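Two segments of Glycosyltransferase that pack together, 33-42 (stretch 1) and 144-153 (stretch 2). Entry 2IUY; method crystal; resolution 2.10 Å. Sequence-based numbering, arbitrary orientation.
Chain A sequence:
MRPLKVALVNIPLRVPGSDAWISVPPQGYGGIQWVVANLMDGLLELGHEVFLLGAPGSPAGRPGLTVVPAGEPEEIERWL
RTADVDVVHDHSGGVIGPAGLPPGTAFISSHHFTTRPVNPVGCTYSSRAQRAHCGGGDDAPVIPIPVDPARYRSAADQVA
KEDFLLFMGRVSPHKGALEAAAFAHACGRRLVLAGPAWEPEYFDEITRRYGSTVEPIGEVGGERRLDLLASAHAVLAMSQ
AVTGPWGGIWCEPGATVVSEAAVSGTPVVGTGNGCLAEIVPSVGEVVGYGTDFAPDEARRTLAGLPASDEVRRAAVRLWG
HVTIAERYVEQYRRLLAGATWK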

ATOM      1  N   GLN A  33       3.483   4.365  -4.210  1.00  8.65           N
ATOM      2  CA  GLN A  33       3.352   4.670  -5.627  1.00  8.23           C
ATOM      3  C   GLN A  33       2.185   3.893  -6.231  1.00  8.76           C
ATOM      4  O   GLN A  33       1.475   4.412  -7.069  1.00  9.23           O
ATOM      5  CB  GLN A  33       4.663   4.363  -6.350  1.00  6.85           C
ATOM      6  CG  GLN A  33       5.824   5.215  -5.889  1.00  7.23           C
ATOM      7  CD  GLN A  33       6.730   4.530  -4.828  1.00  8.87           C
ATOM      8  OE1 GLN A  33       6.315   3.609  -4.108  1.00  7.29           O
ATOM      9  NE2 GLN A  33       7.958   4.989  -4.739  1.00  9.07           N
ATOM     10  N   TRP A  34       1.992   2.655  -5.786  1.00  9.23           N
ATOM     11  CA  TRP A  34       0.812   1.876  -6.120  1.00 10.14           C
ATOM     12  C   TRP A  34      -0.458   2.530  -5.531  1.00  9.90           C
ATOM     13  O   TRP A  34      -1.465   2.656  -6.208  1.00  9.96           O
ATOM     14  CB  TRP A  34       0.950   0.392  -5.667  1.00 12.21           C
ATOM     15  CG  TRP A  34       1.668  -0.410  -6.749  1.00 12.86           C
ATOM     16  CD1 TRP A  34       2.917  -0.961  -6.688  1.00 13.51           C
ATOM     17  CD2 TRP A  34       1.180  -0.649  -8.071  1.00 14.61           C
ATOM     18  NE1 TRP A  34       3.238  -1.534  -7.911  1.00 16.39           N
ATOM     19  CE2 TRP A  34       2.180  -1.365  -8.768  1.00 15.17           C
ATOM     20  CE3 TRP A  34      -0.024  -0.353  -8.729  1.00 17.59           C
ATOM     21  CZ2 TRP A  34       2.001  -1.803 -10.081  1.00 15.36           C
ATOM     22  CZ3 TRP A  34      -0.188  -0.765 -10.044  1.00 15.79           C
ATOM     23  CH2 TRP A  34       0.821  -1.472 -10.705  1.00 14.65           C
ATOM     24  N   VAL A  35      -0.384   2.979  -4.291  1.00  8.90           N
ATOM     25  CA  VAL A  35      -1.556   3.662  -3.685  1.00  8.40           C
ATOM     26  C   VAL A  35      -1.991   4.825  -4.561  1.00  7.06           C
ATOM     27  O   VAL A  35      -3.168   4.981  -4.854  1.00  7.54           O
ATOM     28  CB  VAL A  35      -1.293   4.131  -2.239  1.00  7.72           C
ATOM     29  CG1 VAL A  35      -2.517   4.910  -1.676  1.00  7.11           C
ATOM     30  CG2 VAL A  35      -0.946   2.915  -1.337  1.00  9.09           C
ATOM     31  N   VAL A  36      -1.041   5.653  -4.956  1.00  7.08           N
ATOM     32  CA  VAL A  36      -1.317   6.887  -5.713  1.00  5.99           C
ATOM     33  C   VAL A  36      -1.910   6.563  -7.094  1.00  7.55           C
ATOM     34  O   VAL A  36      -2.804   7.236  -7.545  1.00  7.92           O
ATOM     35  CB  VAL A  36      -0.017   7.749  -5.832  1.00  6.72           C
ATOM     36  CG1 VAL A  36      -0.266   9.015  -6.635  1.00  5.29           C
ATOM     37  CG2 VAL A  36       0.502   8.128  -4.425  1.00  5.39           C
ATOM     38  N   ALA A  37      -1.384   5.510  -7.755  1.00  8.01           N
ATOM     39  CA  ALA A  37      -1.897   5.019  -9.024  1.00  7.13           C
ATOM     40  C   ALA A  37      -3.388   4.612  -8.923  1.00  7.70           C
ATOM     41  O   ALA A  37      -4.192   5.006  -9.759  1.00  7.58           O
ATOM     42  CB  ALA A  37      -1.022   3.841  -9.531  1.00  5.71           C
ATOM     43  N   ASN A  38      -3.727   3.848  -7.894  1.00  7.25           N
ATOM     44  CA  ASN A  38      -5.046   3.323  -7.696  1.00  8.98           C
ATOM     45  C   ASN A  38      -6.025   4.444  -7.295  1.00  9.72           C
ATOM     46  O   ASN A  38      -7.186   4.498  -7.788  1.00  9.24           O
ATOM     47  CB  ASN A  38      -5.041   2.207  -6.600  1.00  8.25           C
ATOM     48  CG  ASN A  38      -4.488   0.886  -7.116  1.00 10.11           C
ATOM     49  OD1 ASN A  38      -5.005   0.306  -8.090  1.00  7.42           O
ATOM     50  ND2 ASN A  38      -3.475   0.368  -6.428  1.00  7.38           N
ATOM     51  N   LEU A  39      -5.546   5.317  -6.415  1.00  9.09           N
ATOM     52  CA  LEU A  39      -6.259   6.560  -6.050  1.00  9.86           C
ATOM     53  C   LEU A  39      -6.568   7.429  -7.273  1.00 10.88           C
ATOM     54  O   LEU A  39      -7.705   7.870  -7.480  1.00 10.81           O
ATOM     55  CB  LEU A  39      -5.498   7.375  -4.967  1.00  9.17           C
ATOM     56  CG  LEU A  39      -6.234   8.684  -4.572  1.00  9.55           C
ATOM     57  CD1 LEU A  39      -7.721   8.421  -4.184  1.00  6.02           C
ATOM     58  CD2 LEU A  39      -5.562   9.499  -3.505  1.00  6.71           C
HETATM   59  N   MSE A  40      -5.534   7.679  -8.051  1.00 11.83           N
HETATM   60  CA  MSE A  40      -5.608   8.505  -9.236  1.00 14.19           C
HETATM   61  C   MSE A  40      -6.656   7.986 -10.244  1.00 12.56           C
HETATM   62  O   MSE A  40      -7.351   8.767 -10.876  1.00 12.89           O
HETATM   63  CB  MSE A  40      -4.214   8.504  -9.855  1.00 13.43           C
HETATM   64  CG  MSE A  40      -4.119   9.037 -11.245  1.00 16.54           C
HETATM   65 SE   MSE A  40      -2.245   8.842 -11.796  1.00 23.41          SE
HETATM   66  CE  MSE A  40      -2.290   6.951 -12.387  1.00 21.78           C
ATOM     67  N   ASP A  41      -6.708   6.662 -10.425  1.00 12.69           N
ATOM     68  CA  ASP A  41      -7.652   6.016 -11.349  1.00 11.12           C
ATOM     69  C   ASP A  41      -9.066   6.306 -10.871  1.00  9.79           C
ATOM     70  O   ASP A  41      -9.942   6.627 -11.665  1.00 10.14           O
ATOM     71  CB  ASP A  41      -7.466   4.498 -11.339  1.00 10.59           C
ATOM     72  CG  ASP A  41      -6.217   4.045 -12.056  1.00 11.96           C
ATOM     73  OD1 ASP A  41      -5.463   4.897 -12.593  1.00 12.27           O
ATOM     74  OD2 ASP A  41      -5.993   2.811 -12.054  1.00 11.11           O
ATOM     75  N   GLY A  42      -9.295   6.176  -9.567  1.00  9.18           N
ATOM     76  CA  GLY A  42     -10.626   6.523  -8.966  1.00  8.88           C
ATOM     77  C   GLY A  42     -11.070   7.960  -9.264  1.00  9.06           C
ATOM     78  O   GLY A  42     -12.199   8.176  -9.743  1.00 10.39           O
ATOM     79  N   PRO A 144      -9.098   3.527   3.979  1.00  6.73           N
ATOM     80  CA  PRO A 144      -8.086   2.494   3.705  1.00  5.47           C
ATOM     81  C   PRO A 144      -7.535   2.587   2.293  1.00  6.03           C
ATOM     82  O   PRO A 144      -8.042   3.410   1.471  1.00  6.03           O
ATOM     83  CB  PRO A 144      -8.866   1.188   3.973  1.00  7.38           C
ATOM     84  CG  PRO A 144     -10.286   1.523   3.622  1.00  4.51           C
ATOM     85  CD  PRO A 144     -10.458   2.944   4.110  1.00  5.68           C
ATOM     86  N   ILE A 145      -6.483   1.800   2.013  1.00  6.11           N
ATOM     87  CA  ILE A 145      -5.825   1.786   0.696  1.00  5.31           C
ATOM     88  C   ILE A 145      -6.783   1.268  -0.383  1.00  5.32           C
ATOM     89  O   ILE A 145      -7.440   0.227  -0.196  1.00  5.51           O
ATOM     90  CB  ILE A 145      -4.512   0.989   0.713  1.00  5.26           C
ATOM     91  CG1 ILE A 145      -3.455   1.668   1.628  1.00  6.84           C
ATOM     92  CG2 ILE A 145      -4.010   0.749  -0.669  1.00  3.83           C
ATOM     93  CD1 ILE A 145      -2.270   0.735   1.922  1.00  5.71           C
ATOM     94  N   PRO A 146      -6.895   2.027  -1.498  1.00  5.27           N
ATOM     95  CA  PRO A 146      -7.739   1.665  -2.627  1.00  5.67           C
ATOM     96  C   PRO A 146      -7.032   0.707  -3.575  1.00  7.05           C
ATOM     97  O   PRO A 146      -5.797   0.649  -3.623  1.00  5.49           O
ATOM     98  CB  PRO A 146      -7.939   3.012  -3.346  1.00  5.89           C
ATOM     99  CG  PRO A 146      -6.696   3.764  -3.121  1.00  5.95           C
ATOM    100  CD  PRO A 146      -6.234   3.333  -1.709  1.00  4.27           C
ATOM    101  N   VAL A 147      -7.833  -0.011  -4.336  1.00  7.65           N
ATOM    102  CA  VAL A 147      -7.323  -0.860  -5.349  1.00  8.38           C
ATOM    103  C   VAL A 147      -8.257  -0.734  -6.583  1.00  8.96           C
ATOM    104  O   VAL A 147      -9.478  -0.753  -6.449  1.00  8.75           O
ATOM    105  CB  VAL A 147      -7.136  -2.303  -4.753  1.00  9.29           C
ATOM    106  CG1 VAL A 147      -8.447  -3.086  -4.514  1.00  7.60           C
ATOM    107  CG2 VAL A 147      -6.097  -3.006  -5.451  1.00 11.69           C
ATOM    108  N   ASP A 148      -7.665  -0.565  -7.767  1.00  8.50           N
ATOM    109  CA  ASP A 148      -8.410  -0.565  -9.033  1.00  8.46           C
ATOM    110  C   ASP A 148      -8.314  -1.961  -9.656  1.00  8.57           C
ATOM    111  O   ASP A 148      -7.227  -2.371 -10.147  1.00  7.72           O
ATOM    112  CB  ASP A 148      -7.808   0.503  -9.959  1.00  7.08           C
ATOM    113  CG  ASP A 148      -8.492   0.590 -11.328  1.00  9.47           C
ATOM    114  OD1 ASP A 148      -9.521  -0.086 -11.588  1.00  9.83           O
ATOM    115  OD2 ASP A 148      -7.977   1.375 -12.159  1.00 10.12           O
ATOM    116  N   PRO A 149      -9.448  -2.684  -9.674  1.00  8.73           N
ATOM    117  CA  PRO A 149      -9.440  -4.024 -10.229  1.00 10.07           C
ATOM    118  C   PRO A 149      -8.891  -4.096 -11.644  1.00 11.32           C
ATOM    119  O   PRO A 149      -8.288  -5.129 -11.979  1.00 11.93           O
ATOM    120  CB  PRO A 149     -10.908  -4.471 -10.182  1.00 10.23           C
ATOM    121  CG  PRO A 149     -11.606  -3.491  -9.240  1.00  9.98           C
ATOM    122  CD  PRO A 149     -10.761  -2.271  -9.145  1.00  8.01           C
ATOM    123  N   ALA A 150      -9.051  -3.036 -12.449  1.00 12.01           N
ATOM    124  CA  ALA A 150      -8.529  -3.018 -13.835  1.00 12.50           C
ATOM    125  C   ALA A 150      -7.024  -3.179 -13.860  1.00 12.76           C
ATOM    126  O   ALA A 150      -6.469  -3.605 -14.845  1.00 14.25           O
ATOM    127  CB  ALA A 150      -8.948  -1.712 -14.610  1.00 12.53           C
ATOM    128  N   ARG A 151      -6.346  -2.821 -12.783  1.00 13.37           N
ATOM    129  CA  ARG A 151      -4.886  -2.937 -12.734  1.00 13.12           C
ATOM    130  C   ARG A 151      -4.438  -4.345 -12.354  1.00 12.73           C
ATOM    131  O   ARG A 151      -3.235  -4.627 -12.384  1.00 12.81           O
ATOM    132  CB  ARG A 151      -4.275  -1.922 -11.754  1.00 13.12           C
ATOM    133  CG  ARG A 151      -4.262  -0.483 -12.276  1.00 14.90           C
ATOM    134  CD  ARG A 151      -3.172   0.399 -11.645  1.00 15.48           C
ATOM    135  NE  ARG A 151      -3.310   1.790 -12.113  1.00 19.73           N
ATOM    136  CZ  ARG A 151      -2.670   2.370 -13.141  1.00 20.10           C
ATOM    137  NH1 ARG A 151      -1.787   1.710 -13.878  1.00 20.29           N
ATOM    138  NH2 ARG A 151      -2.933   3.646 -13.449  1.00 18.18           N
ATOM    139  N   TYR A 152      -5.388  -5.193 -11.952  1.00 11.14           N
ATOM    140  CA  TYR A 152      -5.078  -6.535 -11.451  1.00 12.23           C
ATOM    141  C   TYR A 152      -5.734  -7.604 -12.309  1.00 12.97           C
ATOM    142  O   TYR A 152      -6.628  -7.312 -13.138  1.00 11.12           O
ATOM    143  CB  TYR A 152      -5.422  -6.688  -9.945  1.00 12.22           C
ATOM    144  CG  TYR A 152      -4.605  -5.674  -9.153  1.00 12.18           C
ATOM    145  CD1 TYR A 152      -3.313  -5.977  -8.678  1.00 13.48           C
ATOM    146  CD2 TYR A 152      -5.085  -4.374  -8.979  1.00 11.62           C
ATOM    147  CE1 TYR A 152      -2.549  -4.998  -8.019  1.00 13.22           C
ATOM    148  CE2 TYR A 152      -4.331  -3.412  -8.336  1.00 13.86           C
ATOM    149  CZ  TYR A 152      -3.089  -3.725  -7.863  1.00 13.38           C
ATOM    150  OH  TYR A 152      -2.411  -2.710  -7.237  1.00 18.88           O
ATOM    151  N   ARG A 153      -5.278  -8.837 -12.109  1.00 13.70           N
ATOM    152  CA  ARG A 153      -5.858  -9.958 -12.810  1.00 13.88           C
ATOM    153  C   ARG A 153      -7.282 -10.196 -12.313  1.00 13.35           C
ATOM    154  O   ARG A 153      -7.580 -10.124 -11.103  1.00 14.01           O
ATOM    155  CB  ARG A 153      -5.013 -11.223 -12.661  1.00 14.32           C
ATOM    156  CG  ARG A 153      -3.617 -11.151 -13.206  1.00 14.97           C
ATOM    157  CD  ARG A 153      -3.535 -11.167 -14.736  1.00 19.86           C
ATOM    158  NE  ARG A 153      -2.134 -11.046 -15.147  1.00 17.15           N
ATOM    159  CZ  ARG A 153      -1.617 -10.024 -15.827  1.00 21.83           C
ATOM    160  NH1 ARG A 153      -2.390  -9.024 -16.255  1.00 22.19           N
ATOM    161  NH2 ARG A 153      -0.313 -10.029 -16.137  1.00 23.23           N
TER
HETATM  162  O   HOH W   1      -2.892   0.217  -3.777  1.00 27.23           O

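A helix that packs against an irregular segment cannot rely on a repeating pattern of ridges and grooves; it commonly combines a small apolar patch with side chains that satisfy the polar backbone of its partner. The contact between helix 33-42 and segment 144-153, loop or turn apart from a short 3-10 segment at 149-151, buries 559 Å² counting both sides and illustrates the principle.

The apolar centre is compact. V35, in its t rotamer, places CG2 3.8 Å from CG2 of I145 and CG1 4.0 Å from CD of P146. One turn further along the helix, L39 continues the patch, its CB lying 4.2 Å from CG of P146. The proline ring, directed toward the helix, thus meets both residues. Proline suits this place: its ring offers carbon to the helix, and its nitrogen carries no hydrogen that would need a partner in this buried setting.

N38 stands where the apolar patch gives way to polar contacts. CA of N38 lies 5.3 Å from CA of V147, and its CB points toward the loop, so a short side chain can reach the loop backbone. The amide serves both as acceptor and as donor. OD1 receives a hydrogen bond from N of D148 (2.8 Å, nearly straight at 162°), while ND2 makes a weak one to OH of Y152 at 3.4 Å. A water extends the link: it donates to O of P146 at 2.9 Å and accepts a weak hydrogen bond from ND2 of N38 at 2.7 Å. One asparagine thereby engages the loop at several points while remaining buried.

Beyond it, R151 reaches across the helix from the 3-10 segment. The start of that turn is braced by D148, whose OD1 accepts a hydrogen bond from N of A150 at 3.1 Å. The aliphatic part of R151 meets the indole of W34 at its edge, CD lying 3.6 Å from CZ3, and its guanidinium has CB of A37 over one face, with NE 4.0 Å from that methyl. The side chain of alanine is no more than this methyl.

The polar edge is completed by D41, which points toward the loop and forms a salt bridge with R151. NH2 of R151 donates to OD1 of D41 at 2.9 Å, and NE donates more weakly to OD2 of D41, also at 2.9 Å. OD2 of D41 additionally lies 2.5 Å from OD2 of D148, a separation so short that one of the two acids probably holds a proton and donates it to the other.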